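PDB 2QC3: malonyl CoA-acyl carrier protein transacylase from Mycobacterium tuberculosis, which catalyses the transfer of the malonyl group from malonyl-CoA to holo-acyl carrier protein, supplying malonyl-ACP for fatty acid biosynthesis. Local coordinates for residues P154-A159 against Q247-D252; P8-Q13 against V59-I64; A200-G205 against S243-P248. One frame throughout, in Å; residues are numbered along the deposited sequence.

The three contacts lie within one acyltransferase fold, in which a larger domain around the parallel sheet carries a smaller domain with a mixed sheet. Contact 2 closes first along the chain, setting the loop after strand 2-7 against helix 57-77. Contacts 1 and 3 follow and share Gln247 and Pro248: residues 243-248 pack against residues 200-203, which lead into helix 203-211, then the chain runs on to pair with strand 153-159. Their centres are about 15 Å apart, while the centre of contact 2 is about 17 Å from that of contact 1 and 18 Å from that of contact 3. Together they lie around Ser92 and His195, the probable catalytic pair.

Contact 1. Residues P154-A159 against Q247-D252; sequences PANRNA and QPVRWD
Val249 bonds through both backbone groups to Ala155 and Arg157, the residues flanking Asn156. This parallel bridge of Asn156 with Val249 sets a short, weakly bonded edge strand beside strand 153-159 of the mixed sheet. Val249 N gives a nearly straight bond to Ala155 O (2.7 Å), and Arg157 N donates to Val249 O (3.0 Å). The pairing then gives way to helix 251-260, for which Arg250 is the N-cap residue; in its first turn Asp252 N donates to Arg157 O at 2.9 Å.

The polar side chains form two groups. On one side, Asn156 turns its amide back so that ND2 donates to Ala155 O from above the carbonyl plane, on the face opposite Val249 N. The same ND2 lies 3.6 Å from Val249 CB, and the valine side chain also touches Ser92 and His195, the probable catalytic residues. On the other side, Arg250 grips Asp252 side-on, NE to OD2 and NH1 to OD1, within the guanidinium plane. This salt bridge ties the N-cap residue to the first turn of the helix.

Stacking completes that side. The Arg157 chain, bent at chi2 (-61°) and chi3 (-62°), sets its guanidinium in an offset stack on that of Arg250, planes 16° apart, with Arg250 NE against Arg157 CB at 3.4 Å. Asp252, bridged to Arg250 and with OD1 also over the Arg157 guanidinium, probably offsets the repulsion of the two like charges.

At the helix end, Asn158 OD1 is buried against Trp251 CB (3.5 Å) with no polar partner in the model.

Contact 2. Residues P8-Q13 against V59-I64; sequences PGQGSQ and VAQPLI
Gln10 and Gln61 bring two flat amides together, their planes 26° apart and their side chains crossing obliquely, where the type II beta turn from Gly9 to Ser12, just after strand 2-7 of the parallel sheet, meets helix 57-77. The Gln61 side chain lies over one face of the Gln10 amide, its CG 3.4 Å from Gln10 NE2. Gln61 NE2 comes within 3.3 Å of Gln10 NE2, but both are donors and no hydrogen bond forms. The polar ends are tied through Thr57, whose OG1 bonds both Gln10 OE1 and Gln61 NE2, while Gln61 OE1 accepts from Arg117. The third amide, that of Gln13, has OE1 accepting from Gly11 N on a lone pair in the carbonyl plane, and the same OE1 presses on Ile64 CD1 at 3.2 Å.

Ser12 OG donates to Gly9 O at 2.9 Å, a side-chain bond that braces the turn. Gly9 touches the segment around Ser92 that fits a nucleophile elbow, which places the turn at the probable active site; an acetate, probably from the crystallisation liquor, lies by Gln10.

From the helix, Ile64 makes the largest contact, its methyls against backbone as well as side chains. CG1 is anti to its own carbonyl carbon (chi1 -69°), and CD1 reaches into the turn to lie 3.5 Å from Gln10 CA and 3.6 Å from Gly9 O. Its other branch, CG2, sits 3.6 Å from Pro8 O. One helical turn earlier, Ala60 faces the aliphatic part of Gln13, which doubles back at chi2 (-68°) and places its CG 3.8 Å from Ala60 CB.

Contact 3. Residues A200-G205 against S243-P248; sequences APALDG and SQLTQP
Leu245 and Thr246 turn their side chains toward residues 200-203, which lead into helix 203-211, and these two residues carry the contact from the loop that follows helix 234-243. Just before them, Gln244 O accepts a hydrogen bond from ND1 of His195. Leu245 has CG anti to the backbone N (chi1 -156°), which sends CD2 out to the backbone of Ala202, 3.6 Å from its carbonyl carbon, and to Ala202 CB at 3.8 Å. Leu203 and Leu245 run antiparallel alongside each other, Leu203 CD2 meeting Leu245 CD2 at 3.9 Å. Met121 and Arg117 also touch Leu245, bringing helix 107-125 into the packing.

At Thr246 the methyl does the touching. CG2 lies 3.5 Å from Ala200 N and 4.1 Å from Leu203 CG, with the leucine side chain crossing at about a right angle. Methyl groups thus pack on backbone and side chains without a hydrogen bond between the segments. Beyond Thr246, Gln247 NE2 gives a weak bond back to Thr246 OG1, and Gln247 O receives a weak bond from His195 ND1.

Such backbone carbonyls holding the probable catalytic histidine, partner of the presumed nucleophile Ser92, are characteristic of the FabD-type acyltransferase site.

Contact 1. Residues P154-A159 against Q247-D252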
loop_
_atom_site.group_PDB
_atom_site.type_symbol
_atom_site.label_atom_id
_atom_site.label_comp_id
_atom_site.label_asym_id
_atom_site.label_seq_id
_atom_site.Cartn_x
_atom_site.Cartn_y
_atom_site.Cartn_z
ATOM N N PRO A 154 -12.467 11.236 -3.602
ATOM C CA PRO A 154 -11.621 11.188 -2.408
ATOM C C PRO A 154 -11.027 9.776 -2.487
ATOM O O PRO A 154 -11.480 8.852 -1.803
ATOM C CB PRO A 154 -12.617 11.360 -1.260
ATOM C CG PRO A 154 -13.886 10.803 -1.813
ATOM C CD PRO A 154 -13.892 11.309 -3.234
ATOM N N ALA A 155 -10.034 9.624 -3.361
ATOM C CA ALA A 155 -9.388 8.337 -3.600
ATOM C C ALA A 155 -8.738 7.739 -2.360
ATOM O O ALA A 155 -8.530 6.535 -2.285
ATOM C CB ALA A 155 -8.366 8.463 -4.747
ATOM N N ASN A 156 -8.413 8.590 -1.392
ATOM C CA ASN A 156 -7.836 8.136 -0.131
ATOM C C ASN A 156 -8.577 8.841 1.002
ATOM O O ASN A 156 -8.800 10.055 0.940
ATOM C CB ASN A 156 -6.360 8.527 0.014
ATOM C CG ASN A 156 -5.387 7.557 -0.640
ATOM O OD1 ASN A 156 -4.215 7.523 -0.254
ATOM N ND2 ASN A 156 -5.839 6.798 -1.633
ATOM N N ARG A 157 -9.001 8.072 2.001
ATOM C CA ARG A 157 -9.618 8.614 3.210
ATOM C C ARG A 157 -8.668 7.971 4.217
ATOM O O ARG A 157 -8.820 6.803 4.571
ATOM C CB ARG A 157 -11.055 8.106 3.426
ATOM C CG ARG A 157 -12.124 8.688 2.467
ATOM C CD ARG A 157 -12.266 10.205 2.584
ATOM N NE ARG A 157 -12.700 10.654 3.909
ATOM C CZ ARG A 157 -13.963 10.703 4.332
ATOM N NH1 ARG A 157 -14.968 10.329 3.541
ATOM N NH2 ARG A 157 -14.223 11.139 5.559
ATOM N N ASN A 158 -7.674 8.730 4.663
ATOM C CA ASN A 158 -6.669 8.200 5.576
ATOM C C ASN A 158 -6.886 8.436 7.066
ATOM O O ASN A 158 -6.498 7.604 7.884
ATOM C CB ASN A 158 -5.291 8.715 5.159
ATOM C CG ASN A 158 -4.880 8.218 3.791
ATOM O OD1 ASN A 158 -5.105 7.058 3.454
ATOM N ND2 ASN A 158 -4.258 9.087 2.997
ATOM N N ALA A 159 -7.498 9.567 7.406
ATOM C CA ALA A 159 -7.794 9.929 8.791
ATOM C C ALA A 159 -8.557 11.250 8.757
ATOM O O ALA A 159 -8.647 11.890 7.709
ATOM C CB ALA A 159 -6.485 10.091 9.590
ATOM N N GLN A 247 -11.190 1.750 -6.930
ATOM C CA GLN A 247 -11.951 2.176 -5.758
ATOM C C GLN A 247 -11.132 2.905 -4.694
ATOM O O GLN A 247 -9.941 2.662 -4.541
ATOM C CB GLN A 247 -12.629 0.960 -5.114
ATOM C CG GLN A 247 -13.604 0.243 -6.032
ATOM C CD GLN A 247 -14.740 1.143 -6.466
ATOM O OE1 GLN A 247 -15.574 1.549 -5.650
ATOM N NE2 GLN A 247 -14.778 1.472 -7.756
ATOM N N PRO A 248 -11.777 3.807 -3.943
ATOM C CA PRO A 248 -11.123 4.577 -2.881
ATOM C C PRO A 248 -10.494 3.690 -1.804
ATOM O O PRO A 248 -10.983 2.599 -1.507
ATOM C CB PRO A 248 -12.262 5.417 -2.310
ATOM C CG PRO A 248 -13.155 5.621 -3.507
ATOM C CD PRO A 248 -13.168 4.258 -4.136
ATOM N N VAL A 249 -9.408 4.176 -1.223
ATOM C CA VAL A 249 -8.725 3.466 -0.155
ATOM C C VAL A 249 -9.309 3.993 1.156
ATOM O O VAL A 249 -9.062 5.141 1.528
ATOM C CB VAL A 249 -7.194 3.748 -0.185
ATOM C CG1 VAL A 249 -6.508 3.114 1.033
ATOM C CG2 VAL A 249 -6.590 3.204 -1.483
ATOM N N ARG A 250 -10.098 3.170 1.843
ATOM C CA ARG A 250 -10.686 3.584 3.115
ATOM C C ARG A 250 -9.751 3.183 4.261
ATOM O O ARG A 250 -10.081 2.322 5.082
ATOM C CB ARG A 250 -12.072 2.944 3.316
ATOM C CG ARG A 250 -13.149 3.419 2.332
ATOM C CD ARG A 250 -13.187 4.946 2.219
ATOM N NE ARG A 250 -13.417 5.614 3.500
ATOM C CZ ARG A 250 -14.595 6.069 3.927
ATOM N NH1 ARG A 250 -14.684 6.666 5.113
ATOM N NH2 ARG A 250 -15.678 5.935 3.177
ATOM N N TRP A 251 -8.577 3.803 4.307
ATOM C CA TRP A 251 -7.621 3.492 5.360
ATOM C C TRP A 251 -8.229 3.836 6.719
ATOM O O TRP A 251 -7.985 3.145 7.704
ATOM C CB TRP A 251 -6.305 4.260 5.162
ATOM C CG TRP A 251 -5.274 3.849 6.167
ATOM C CD1 TRP A 251 -4.756 4.612 7.171
ATOM C CD2 TRP A 251 -4.706 2.538 6.322
ATOM N NE1 TRP A 251 -3.905 3.857 7.952
ATOM C CE2 TRP A 251 -3.853 2.580 7.450
ATOM C CE3 TRP A 251 -4.834 1.332 5.616
ATOM C CZ2 TRP A 251 -3.135 1.462 7.895
ATOM C CZ3 TRP A 251 -4.120 0.213 6.059
ATOM C CH2 TRP A 251 -3.277 0.291 7.189
ATOM N N ASP A 252 -9.019 4.904 6.765
ATOM C CA ASP A 252 -9.673 5.304 8.006
ATOM C C ASP A 252 -10.552 4.189 8.574
ATOM O O ASP A 252 -10.589 3.983 9.784
ATOM C CB ASP A 252 -10.519 6.569 7.802
ATOM C CG ASP A 252 -11.504 6.455 6.637
ATOM O OD1 ASP A 252 -12.353 7.361 6.506
ATOM O OD2 ASP A 252 -11.435 5.483 5.854
#

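Contact 2. Residues P8-Q13 against V59-I64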
loop_
_atom_site.group_PDB
_atom_site.type_symbol
_atom_site.label_atom_id
_atom_site.label_comp_id
_atom_site.label_asym_id
_atom_site.label_seq_id
_atom_site.Cartn_x
_atom_site.Cartn_y
_atom_site.Cartn_z
ATOM N N PRO A 8 3.000 -0.675 3.780
ATOM C CA PRO A 8 2.942 0.621 3.098
ATOM C C PRO A 8 2.657 0.574 1.601
ATOM O O PRO A 8 2.870 -0.448 0.943
ATOM C CB PRO A 8 4.312 1.224 3.402
ATOM C CG PRO A 8 5.203 0.013 3.401
ATOM C CD PRO A 8 4.377 -0.975 4.215
ATOM N N GLY A 9 2.164 1.700 1.084
ATOM C CA GLY A 9 1.865 1.830 -0.330
ATOM C C GLY A 9 2.828 2.812 -0.981
ATOM O O GLY A 9 3.846 3.168 -0.383
ATOM N N GLN A 10 2.510 3.273 -2.189
ATOM C CA GLN A 10 3.390 4.200 -2.901
ATOM C C GLN A 10 3.630 5.516 -2.168
ATOM O O GLN A 10 2.825 5.938 -1.331
ATOM C CB GLN A 10 2.848 4.496 -4.304
ATOM C CG GLN A 10 2.773 3.287 -5.224
ATOM C CD GLN A 10 2.311 3.649 -6.634
ATOM O OE1 GLN A 10 2.997 4.365 -7.363
ATOM N NE2 GLN A 10 1.147 3.150 -7.019
ATOM N N GLY A 11 4.748 6.157 -2.500
ATOM C CA GLY A 11 5.098 7.421 -1.881
ATOM C C GLY A 11 6.180 7.273 -0.832
ATOM O O GLY A 11 6.776 8.258 -0.401
ATOM N N SER A 12 6.445 6.036 -0.427
ATOM C CA SER A 12 7.457 5.768 0.586
ATOM C C SER A 12 8.773 5.251 0.009
ATOM O O SER A 12 9.810 5.298 0.674
ATOM C CB SER A 12 6.908 4.764 1.601
ATOM O OG SER A 12 6.357 3.633 0.945
ATOM N N GLN A 13 8.737 4.766 -1.229
ATOM C CA GLN A 13 9.941 4.241 -1.862
ATOM C C GLN A 13 11.059 5.278 -1.947
ATOM O O GLN A 13 10.806 6.461 -2.167
ATOM C CB GLN A 13 9.623 3.707 -3.263
ATOM C CG GLN A 13 9.240 4.754 -4.304
ATOM C CD GLN A 13 7.911 5.421 -4.031
ATOM O OE1 GLN A 13 7.011 4.824 -3.447
ATOM N NE2 GLN A 13 7.774 6.667 -4.475
ATOM N N VAL A 59 7.410 0.630 -11.513
ATOM C CA VAL A 59 8.560 0.136 -10.762
ATOM C C VAL A 59 8.388 0.184 -9.242
ATOM O O VAL A 59 8.683 -0.788 -8.543
ATOM C CB VAL A 59 9.846 0.935 -11.137
ATOM C CG1 VAL A 59 10.902 0.782 -10.051
ATOM C CG2 VAL A 59 10.393 0.441 -12.471
ATOM N N ALA A 60 7.914 1.310 -8.726
ATOM C CA ALA A 60 7.750 1.448 -7.281
ATOM C C ALA A 60 6.792 0.445 -6.660
ATOM O O ALA A 60 6.975 0.026 -5.518
ATOM C CB ALA A 60 7.305 2.855 -6.936
ATOM N N GLN A 61 5.767 0.050 -7.399
ATOM C CA GLN A 61 4.819 -0.895 -6.841
ATOM C C GLN A 61 5.456 -2.266 -6.521
ATOM O O GLN A 61 5.369 -2.743 -5.386
ATOM C CB GLN A 61 3.602 -1.020 -7.770
ATOM C CG GLN A 61 2.658 0.165 -7.708
ATOM C CD GLN A 61 1.320 -0.116 -8.359
ATOM O OE1 GLN A 61 0.660 -1.101 -8.042
ATOM N NE2 GLN A 61 0.907 0.761 -9.263
ATOM N N PRO A 62 6.115 -2.914 -7.500
ATOM C CA PRO A 62 6.715 -4.212 -7.176
ATOM C C PRO A 62 7.917 -4.062 -6.245
ATOM O O PRO A 62 8.226 -4.955 -5.463
ATOM C CB PRO A 62 7.104 -4.762 -8.548
ATOM C CG PRO A 62 7.459 -3.523 -9.303
ATOM C CD PRO A 62 6.354 -2.569 -8.912
ATOM N N LEU A 63 8.589 -2.921 -6.340
ATOM C CA LEU A 63 9.755 -2.643 -5.515
ATOM C C LEU A 63 9.325 -2.513 -4.055
ATOM O O LEU A 63 9.954 -3.078 -3.156
ATOM C CB LEU A 63 10.425 -1.353 -5.996
ATOM C CG LEU A 63 11.828 -1.010 -5.487
ATOM C CD1 LEU A 63 12.799 -2.138 -5.824
ATOM C CD2 LEU A 63 12.281 0.299 -6.131
ATOM N N ILE A 64 8.244 -1.772 -3.822
ATOM C CA ILE A 64 7.725 -1.594 -2.471
ATOM C C ILE A 64 7.266 -2.926 -1.885
ATOM O O ILE A 64 7.559 -3.229 -0.728
ATOM C CB ILE A 64 6.552 -0.593 -2.447
ATOM C CG1 ILE A 64 7.076 0.811 -2.752
ATOM C CG2 ILE A 64 5.857 -0.610 -1.076
ATOM C CD1 ILE A 64 5.985 1.830 -3.000
#

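Contact 3. Residues A200-G205 against S243-P248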
loop_
_atom_site.group_PDB
_atom_site.type_symbol
_atom_site.label_atom_id
_atom_site.label_comp_id
_atom_site.label_asym_id
_atom_site.label_seq_id
_atom_site.Cartn_x
_atom_site.Cartn_y
_atom_site.Cartn_z
ATOM N N ALA A 200 -9.624 2.369 -14.682
ATOM C CA ALA A 200 -10.427 1.310 -15.297
ATOM C C ALA A 200 -9.743 0.517 -16.406
ATOM O O ALA A 200 -9.883 -0.698 -16.467
ATOM C CB ALA A 200 -11.747 1.882 -15.816
ATOM N N PRO A 201 -9.002 1.188 -17.302
ATOM C CA PRO A 201 -8.350 0.423 -18.369
ATOM C C PRO A 201 -7.281 -0.556 -17.885
ATOM O O PRO A 201 -6.841 -1.430 -18.635
ATOM C CB PRO A 201 -7.805 1.509 -19.303
ATOM C CG PRO A 201 -7.662 2.711 -18.420
ATOM C CD PRO A 201 -8.855 2.639 -17.514
ATOM N N ALA A 202 -6.881 -0.430 -16.625
ATOM C CA ALA A 202 -5.876 -1.330 -16.061
ATOM C C ALA A 202 -6.510 -2.601 -15.488
ATOM O O ALA A 202 -5.812 -3.577 -15.218
ATOM C CB ALA A 202 -5.079 -0.609 -14.968
ATOM N N LEU A 203 -7.831 -2.586 -15.313
ATOM C CA LEU A 203 -8.551 -3.732 -14.752
ATOM C C LEU A 203 -8.361 -5.058 -15.479
ATOM O O LEU A 203 -8.086 -6.074 -14.849
ATOM C CB LEU A 203 -10.053 -3.438 -14.668
ATOM C CG LEU A 203 -10.553 -2.642 -13.464
ATOM C CD1 LEU A 203 -12.045 -2.366 -13.593
ATOM C CD2 LEU A 203 -10.252 -3.423 -12.198
ATOM N N ASP A 204 -8.518 -5.047 -16.797
ATOM C CA ASP A 204 -8.385 -6.263 -17.594
ATOM C C ASP A 204 -7.098 -7.025 -17.336
ATOM O O ASP A 204 -7.121 -8.214 -17.021
ATOM C CB ASP A 204 -8.492 -5.935 -19.087
ATOM C CG ASP A 204 -9.924 -5.740 -19.535
ATOM O OD1 ASP A 204 -10.143 -5.460 -20.729
ATOM O OD2 ASP A 204 -10.835 -5.872 -18.693
ATOM N N GLY A 205 -5.974 -6.334 -17.479
ATOM C CA GLY A 205 -4.692 -6.967 -17.268
ATOM C C GLY A 205 -4.492 -7.382 -15.826
ATOM O O GLY A 205 -4.014 -8.484 -15.548
ATOM N N SER A 243 -10.871 -5.253 -7.648
ATOM C CA SER A 243 -11.802 -4.139 -7.637
ATOM C C SER A 243 -11.212 -2.860 -7.030
ATOM O O SER A 243 -11.526 -1.759 -7.477
ATOM C CB SER A 243 -13.072 -4.554 -6.889
ATOM O OG SER A 243 -14.020 -3.512 -6.903
ATOM N N GLN A 244 -10.349 -2.997 -6.027
ATOM C CA GLN A 244 -9.740 -1.831 -5.395
ATOM C C GLN A 244 -8.958 -0.969 -6.372
ATOM O O GLN A 244 -8.655 0.192 -6.088
ATOM C CB GLN A 244 -8.812 -2.257 -4.248
ATOM C CG GLN A 244 -9.528 -2.404 -2.930
ATOM C CD GLN A 244 -10.283 -1.147 -2.567
ATOM O OE1 GLN A 244 -9.694 -0.098 -2.291
ATOM N NE2 GLN A 244 -11.594 -1.242 -2.579
ATOM N N LEU A 245 -8.632 -1.540 -7.525
ATOM C CA LEU A 245 -7.879 -0.820 -8.534
ATOM C C LEU A 245 -8.527 0.520 -8.871
ATOM O O LEU A 245 -7.844 1.521 -9.037
ATOM C CB LEU A 245 -7.754 -1.677 -9.796
ATOM C CG LEU A 245 -6.574 -1.355 -10.715
ATOM C CD1 LEU A 245 -5.268 -1.503 -9.936
ATOM C CD2 LEU A 245 -6.575 -2.304 -11.909
ATOM N N THR A 246 -9.851 0.538 -8.950
ATOM C CA THR A 246 -10.577 1.760 -9.286
ATOM C C THR A 246 -11.394 2.304 -8.119
ATOM O O THR A 246 -12.195 3.221 -8.297
ATOM C CB THR A 246 -11.548 1.512 -10.465
ATOM O OG1 THR A 246 -12.503 0.509 -10.089
ATOM C CG2 THR A 246 -10.789 1.040 -11.699
ATOM N N GLN A 247 -11.190 1.750 -6.930
ATOM C CA GLN A 247 -11.951 2.176 -5.758
ATOM C C GLN A 247 -11.132 2.905 -4.694
ATOM O O GLN A 247 -9.941 2.662 -4.541
ATOM C CB GLN A 247 -12.629 0.960 -5.114
ATOM C CG GLN A 247 -13.604 0.243 -6.032
ATOM C CD GLN A 247 -14.740 1.143 -6.466
ATOM O OE1 GLN A 247 -15.574 1.549 -5.650
ATOM N NE2 GLN A 247 -14.778 1.472 -7.756
ATOM N N PRO A 248 -11.777 3.807 -3.943
ATOM C CA PRO A 248 -11.123 4.577 -2.881
ATOM C C PRO A 248 -10.494 3.690 -1.804
ATOM O O PRO A 248 -10.983 2.599 -1.507
ATOM C CB PRO A 248 -12.262 5.417 -2.310
ATOM C CG PRO A 248 -13.155 5.621 -3.507
ATOM C CD PRO A 248 -13.168 4.258 -4.136
#